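Local coordinates for protein glucuronoarabinoxylan endo-1,4-beta-xylanase (Clostridium papyrosolvens, PDB 4FMV) that cleaves internal beta-1,4 linkages of xylan as a family 30, subfamily 8 glycoside hydrolase with altered substrate specificity, and may also act on beta-glucans, at residues 22-27 against 47-52; 72-77 against 131-136. All blocks are in the same frame, centred on the assembly; numbering follows the deposited sequence.

Overall arrangement
This chain carries the (beta/alpha)8-barrel part, together with a beta-rich domain, of a longer protein that also has a carbohydrate-binding module and a dockerin. From the N terminus, strand 11-22 runs into the turn at 22-27; helix 31-40 follows, and contact 1 closes this loop when strand 45-49 returns parallel to strand 11-22. Only then does the chain form helix 67-78, whose C-terminal half enters contact 2, closed by 131-136, which follows helix 114-130. The two contacts are therefore in series, with centres about 13 Å apart. Leu48 and Asn72 join them: Asn72 ND2 probably hydrogen-bonds Gly27 O, and Leu48 packs against Ala73 and Leu135.

Contact 1 of 2, residues 22-27 against 47-52; sequences SSAWCG and RLRIEE
Trp25 lies with one face on the side chain of Arg49, whose guanidinium stacks against the indole with centres 3.9 Å apart and planes at 24°. Arg49 CD sits over the six-membered ring of Trp25, 3.4 Å from its centroid, in a CH-pi contact, while Trp25 NE1 lies over the centre of the guanidinium. Glu51 OE1 and a water occupy the guanidinium edge, in its plane. The site is at the C-terminal ends of neighbouring parallel strands of the (beta/alpha)8 barrel, the end at which glycoside hydrolases of this fold bind substrate. Arginine suits its place because the chain, extended from CG to NE with CG anti to the backbone N (chi1 167°), offers methylene groups and a flat cation to one ring. Its far end grips Glu51 with two nitrogens, NH1 to OE1 and NH2 to OE2, and NH2 also forms a salt bridge with Glu52 OE1. These carboxylates probably help hold the guanidinium against rotation. Trp88 meets Trp25 edge-to-face.

A type II turn from Ser23 to Cys26 presents the indole; Trp25 takes its third position with a positive phi of 57°. The water accepts from Trp25 N at 2.9 Å and only weakly from Arg49 NH1. Ala24, a small residue, brings CB to 3.4 Å from Arg49 CB. Further down the strands Ser22 and Arg47 are bridged in parallel, and the Arg47 guanidinium makes salt bridges to Glu177 and Glu232 and a hydrogen bond to Asn142. Ser23 OG hydrogen-bonds Glu69 OE2. Serine suits its place because Ser22 OG accepts from Ala24 N at 3.1 Å, making an ST turn. Ser22 OG also donates to Arg47 O at 2.8 Å. Arg47 O also accepts from Ser23 N at 2.9 Å, the two donors arriving from opposite faces of its plane.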
loop_
_atom_site.group_PDB
_atom_site.type_symbol
_atom_site.label_atom_id
_atom_site.label_comp_id
_atom_site.label_asym_id
_atom_site.label_seq_id
_atom_site.Cartn_x
_atom_site.Cartn_y
_atom_site.Cartn_z
ATOM N N SER A 22 0.380 5.854 6.007
ATOM C CA SER A 22 1.288 6.971 5.807
ATOM C C SER A 22 1.380 7.883 7.032
ATOM O O SER A 22 0.383 8.150 7.692
ATOM C CB SER A 22 0.864 7.783 4.578
ATOM O OG SER A 22 1.725 8.893 4.380
ATOM N N SER A 23 2.586 8.349 7.325
ATOM C CA SER A 23 2.812 9.359 8.370
ATOM C C SER A 23 2.781 10.803 7.828
ATOM O O SER A 23 3.132 11.745 8.544
ATOM C CB SER A 23 4.116 9.084 9.135
ATOM O OG SER A 23 5.220 8.918 8.256
ATOM N N ALA A 24 2.426 10.973 6.549
ATOM C CA ALA A 24 2.390 12.311 5.929
ATOM C C ALA A 24 1.565 13.295 6.737
ATOM O O ALA A 24 0.451 12.985 7.135
ATOM C CB ALA A 24 1.807 12.222 4.498
ATOM N N TRP A 25 2.122 14.477 6.987
ATOM C CA TRP A 25 1.446 15.543 7.735
ATOM C C TRP A 25 0.990 15.132 9.142
ATOM O O TRP A 25 0.124 15.774 9.730
ATOM C CB TRP A 25 0.250 16.079 6.943
ATOM C CG TRP A 25 0.632 16.966 5.785
ATOM C CD1 TRP A 25 1.316 18.161 5.846
ATOM C CD2 TRP A 25 0.344 16.740 4.395
ATOM N NE1 TRP A 25 1.472 18.674 4.578
ATOM C CE2 TRP A 25 0.872 17.834 3.674
ATOM C CE3 TRP A 25 -0.326 15.722 3.686
ATOM C CZ2 TRP A 25 0.760 17.938 2.270
ATOM C CZ3 TRP A 25 -0.433 15.835 2.295
ATOM C CH2 TRP A 25 0.115 16.929 1.607
ATOM N N CYS A 26 1.595 14.086 9.695
ATOM C CA CYS A 26 1.296 13.647 11.070
ATOM C C CYS A 26 2.274 14.199 12.101
ATOM O O CYS A 26 2.253 13.795 13.278
ATOM C CB CYS A 26 1.219 12.118 11.148
ATOM S SG CYS A 26 -0.107 11.496 10.096
ATOM N N GLY A 27 3.168 15.077 11.655
ATOM C CA GLY A 27 4.249 15.533 12.512
ATOM C C GLY A 27 5.048 14.326 12.986
ATOM O O GLY A 27 5.315 13.392 12.209
ATOM N N ARG A 47 4.721 4.959 4.649
ATOM C CA ARG A 47 4.911 5.967 3.612
ATOM C C ARG A 47 5.119 7.342 4.248
ATOM O O ARG A 47 4.228 7.854 4.935
ATOM C CB ARG A 47 3.667 6.017 2.691
ATOM C CG ARG A 47 3.749 7.028 1.546
ATOM C CD ARG A 47 2.426 7.079 0.778
ATOM N NE ARG A 47 2.495 7.938 -0.422
ATOM C CZ ARG A 47 1.523 8.753 -0.814
ATOM N NH1 ARG A 47 0.419 8.826 -0.096
ATOM N NH2 ARG A 47 1.640 9.471 -1.948
ATOM N N LEU A 48 6.271 7.951 3.955
ATOM C CA LEU A 48 6.617 9.312 4.367
ATOM C C LEU A 48 6.235 10.320 3.280
ATOM O O LEU A 48 6.176 9.983 2.093
ATOM C CB LEU A 48 8.122 9.441 4.605
ATOM C CG LEU A 48 8.847 8.349 5.385
ATOM C CD1 LEU A 48 10.346 8.613 5.339
ATOM C CD2 LEU A 48 8.331 8.305 6.821
ATOM N N ARG A 49 5.871 11.527 3.695
ATOM C CA ARG A 49 5.769 12.626 2.745
ATOM C C ARG A 49 7.051 13.451 2.831
ATOM O O ARG A 49 7.481 13.819 3.929
ATOM C CB ARG A 49 4.567 13.509 3.053
ATOM C CG ARG A 49 4.587 14.838 2.285
ATOM C CD ARG A 49 3.385 15.706 2.603
ATOM N NE ARG A 49 3.696 17.111 2.344
ATOM C CZ ARG A 49 4.388 17.877 3.189
ATOM N NH1 ARG A 49 4.834 17.376 4.345
ATOM N NH2 ARG A 49 4.642 19.149 2.888
ATOM N N ILE A 50 7.647 13.748 1.677
ATOM C CA ILE A 50 8.867 14.554 1.611
ATOM C C ILE A 50 8.512 16.037 1.745
ATOM O O ILE A 50 7.852 16.620 0.862
ATOM C CB ILE A 50 9.575 14.341 0.252
ATOM C CG1 ILE A 50 9.906 12.858 0.034
ATOM C CG2 ILE A 50 10.849 15.184 0.134
ATOM C CD1 ILE A 50 10.554 12.555 -1.337
ATOM N N GLU A 51 9.033 16.688 2.783
ATOM C CA GLU A 51 8.534 18.022 3.120
ATOM C C GLU A 51 9.297 19.118 2.362
ATOM O O GLU A 51 10.445 19.413 2.675
ATOM C CB GLU A 51 8.684 18.222 4.642
ATOM C CG GLU A 51 8.420 19.631 5.127
ATOM C CD GLU A 51 6.981 20.061 4.900
ATOM O OE1 GLU A 51 6.086 19.603 5.648
ATOM O OE2 GLU A 51 6.739 20.835 3.961
ATOM N N GLU A 52 8.612 19.771 1.418
ATOM C CA GLU A 52 9.236 20.774 0.533
ATOM C C GLU A 52 9.375 22.112 1.245
ATOM O O GLU A 52 10.025 23.023 0.738
ATOM C CB GLU A 52 8.485 20.937 -0.805
ATOM C CG GLU A 52 7.108 21.662 -0.706
ATOM C CD GLU A 52 5.939 20.710 -0.488
ATOM O OE1 GLU A 52 6.155 19.602 0.047
ATOM O OE2 GLU A 52 4.795 21.067 -0.829
HETATM O O HOH W 1 4.954 14.752 6.382
#

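Contact 2 of 2, residues 72-77 against 131-136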
loop_
_atom_site.group_PDB
_atom_site.type_symbol
_atom_site.label_atom_id
_atom_site.label_comp_id
_atom_site.label_asym_id
_atom_site.label_seq_id
_atom_site.Cartn_x
_atom_site.Cartn_y
_atom_site.Cartn_z
ATOM N N ASN A 72 9.496 9.061 12.410
ATOM C CA ASN A 72 8.453 8.122 12.016
ATOM C C ASN A 72 9.060 6.884 11.366
ATOM O O ASN A 72 8.736 5.755 11.718
ATOM C CB ASN A 72 7.458 8.821 11.079
ATOM C CG ASN A 72 6.695 9.946 11.788
ATOM O OD1 ASN A 72 6.491 9.888 13.004
ATOM N ND2 ASN A 72 6.288 10.973 11.038
ATOM N N ALA A 73 9.977 7.122 10.437
ATOM C CA ALA A 73 10.711 6.066 9.757
ATOM C C ALA A 73 11.440 5.162 10.737
ATOM O O ALA A 73 11.400 3.936 10.606
ATOM C CB ALA A 73 11.708 6.685 8.759
ATOM N N LYS A 74 12.107 5.753 11.732
ATOM C CA LYS A 74 12.835 4.936 12.704
ATOM C C LYS A 74 11.903 4.041 13.520
ATOM O O LYS A 74 12.255 2.903 13.830
ATOM C CB LYS A 74 13.696 5.797 13.632
ATOM C CG LYS A 74 14.927 6.438 12.965
ATOM C CD LYS A 74 15.742 7.212 14.008
ATOM C CE LYS A 74 17.045 7.770 13.456
ATOM N NZ LYS A 74 17.923 8.351 14.565
ATOM N N LYS A 75 10.719 4.544 13.875
ATOM C CA LYS A 75 9.776 3.721 14.638
ATOM C C LYS A 75 9.234 2.547 13.811
ATOM O O LYS A 75 9.136 1.415 14.305
ATOM C CB LYS A 75 8.636 4.572 15.219
ATOM C CG LYS A 75 9.097 5.494 16.351
ATOM C CD LYS A 75 7.980 6.380 16.824
ATOM C CE LYS A 75 8.460 7.385 17.898
ATOM N NZ LYS A 75 9.448 8.342 17.366
ATOM N N ALA A 76 8.894 2.818 12.557
ATOM C CA ALA A 76 8.417 1.774 11.661
ATOM C C ALA A 76 9.506 0.728 11.438
ATOM O O ALA A 76 9.242 -0.471 11.524
ATOM C CB ALA A 76 7.925 2.373 10.314
ATOM N N SER A 77 10.736 1.181 11.193
ATOM C CA SER A 77 11.843 0.277 10.905
ATOM C C SER A 77 12.158 -0.642 12.069
ATOM O O SER A 77 12.546 -1.790 11.864
ATOM C CB SER A 77 13.117 1.060 10.559
ATOM O OG SER A 77 12.939 1.811 9.370
ATOM N N ASN A 131 21.163 8.662 8.742
ATOM C CA ASN A 131 20.438 8.510 10.002
ATOM C C ASN A 131 19.934 7.115 10.324
ATOM O O ASN A 131 19.105 6.951 11.203
ATOM C CB ASN A 131 19.393 9.606 10.182
ATOM C CG ASN A 131 20.038 10.949 10.440
ATOM O OD1 ASN A 131 20.360 11.283 11.582
ATOM N ND2 ASN A 131 20.281 11.705 9.380
ATOM N N GLY A 132 20.335 6.132 9.520
ATOM C CA GLY A 132 20.085 4.741 9.853
ATOM C C GLY A 132 18.860 4.119 9.211
ATOM O O GLY A 132 18.512 2.976 9.515
ATOM N N VAL A 133 18.192 4.850 8.327
ATOM C CA VAL A 133 17.034 4.299 7.633
ATOM C C VAL A 133 17.399 4.115 6.160
ATOM O O VAL A 133 17.717 5.092 5.465
ATOM C CB VAL A 133 15.801 5.240 7.782
ATOM C CG1 VAL A 133 14.635 4.808 6.869
ATOM C CG2 VAL A 133 15.372 5.315 9.239
ATOM N N ASP A 134 17.374 2.885 5.662
ATOM C CA ASP A 134 17.625 2.721 4.241
ATOM C C ASP A 134 16.258 2.726 3.561
ATOM O O ASP A 134 15.489 1.748 3.653
ATOM C CB ASP A 134 18.374 1.404 3.975
ATOM C CG ASP A 134 19.830 1.426 4.493
ATOM O OD1 ASP A 134 20.423 2.526 4.580
ATOM O OD2 ASP A 134 20.387 0.341 4.802
ATOM N N LEU A 135 15.962 3.813 2.851
ATOM C CA LEU A 135 14.658 3.947 2.201
ATOM C C LEU A 135 14.469 2.833 1.196
ATOM O O LEU A 135 15.360 2.590 0.379
ATOM C CB LEU A 135 14.558 5.256 1.436
ATOM C CG LEU A 135 14.054 6.520 2.096
ATOM C CD1 LEU A 135 13.790 7.541 0.970
ATOM C CD2 LEU A 135 12.811 6.257 2.944
ATOM N N TYR A 136 13.303 2.195 1.218
ATOM C CA TYR A 136 13.031 1.126 0.261
ATOM C C TYR A 136 12.879 1.677 -1.153
ATOM O O TYR A 136 13.390 1.101 -2.104
ATOM C CB TYR A 136 11.776 0.321 0.658
ATOM C CG TYR A 136 11.629 -0.958 -0.133
ATOM C CD1 TYR A 136 12.229 -2.126 0.300
ATOM C CD2 TYR A 136 10.928 -0.983 -1.336
ATOM C CE1 TYR A 136 12.126 -3.300 -0.423
ATOM C CE2 TYR A 136 10.823 -2.147 -2.068
ATOM C CZ TYR A 136 11.419 -3.298 -1.602
ATOM O OH TYR A 136 11.320 -4.449 -2.322
#
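Val133 meets Ala73 and Lys74 where the connection from helix 114-130 to strand 137-139 passes beside helix 67-78, on the outer layer of the (beta/alpha)8 barrel. A Schellman motif turns the chain there: Val133 N bonds to Met128 O and Gly132 N to Lys129 O, with Gly132 as the C-prime residue at a phi of 97°. Glycine fits because a beta carbon would be jammed against the preceding carbonyl oxygen. The turn delivers Val133, directed toward helix 67-78, three residues past the end of helix 114-130.

Both branches of Val133 are used. Val133 CG2 lies 3.9 Å from Ala73 CB. Val133 CG1 is 4.0 Å from Ala73 CB, so alanine is straddled by the fork of the valine. The small methyl lets the loop come close to the helix, while the beta-branched residue gives a broad apolar surface. Val133 CG2 also touches Lys74 CG at 3.9 Å. Val83 of strand 82-86 is touched by Ala73, Ser77 and Leu135, so this strand backs both segments.

Lys74 covers the solvent side of the contact. Its CG is anti to the carbonyl carbon (chi1 -71°), and the chain beyond runs extended, crossing Val133 at a slant. Lysine suits this border because its methylenes can lie on protein while the ammonium stays at the surface. Lys74 CE comes to 3.2 Å from Asn131 O. Asn131 points its CB toward helix 67-78, and its ND2 hydrogen-bonds Tyr127 O, back in the helix it follows. One turn beyond Ala73, Ser77 OG approaches Val133 CG1 at 4.3 Å; this hydroxyl donates to Ala73 O, from above the carbonyl plane, at 2.9 Å, and the same oxygen also accepts from Ser77 N.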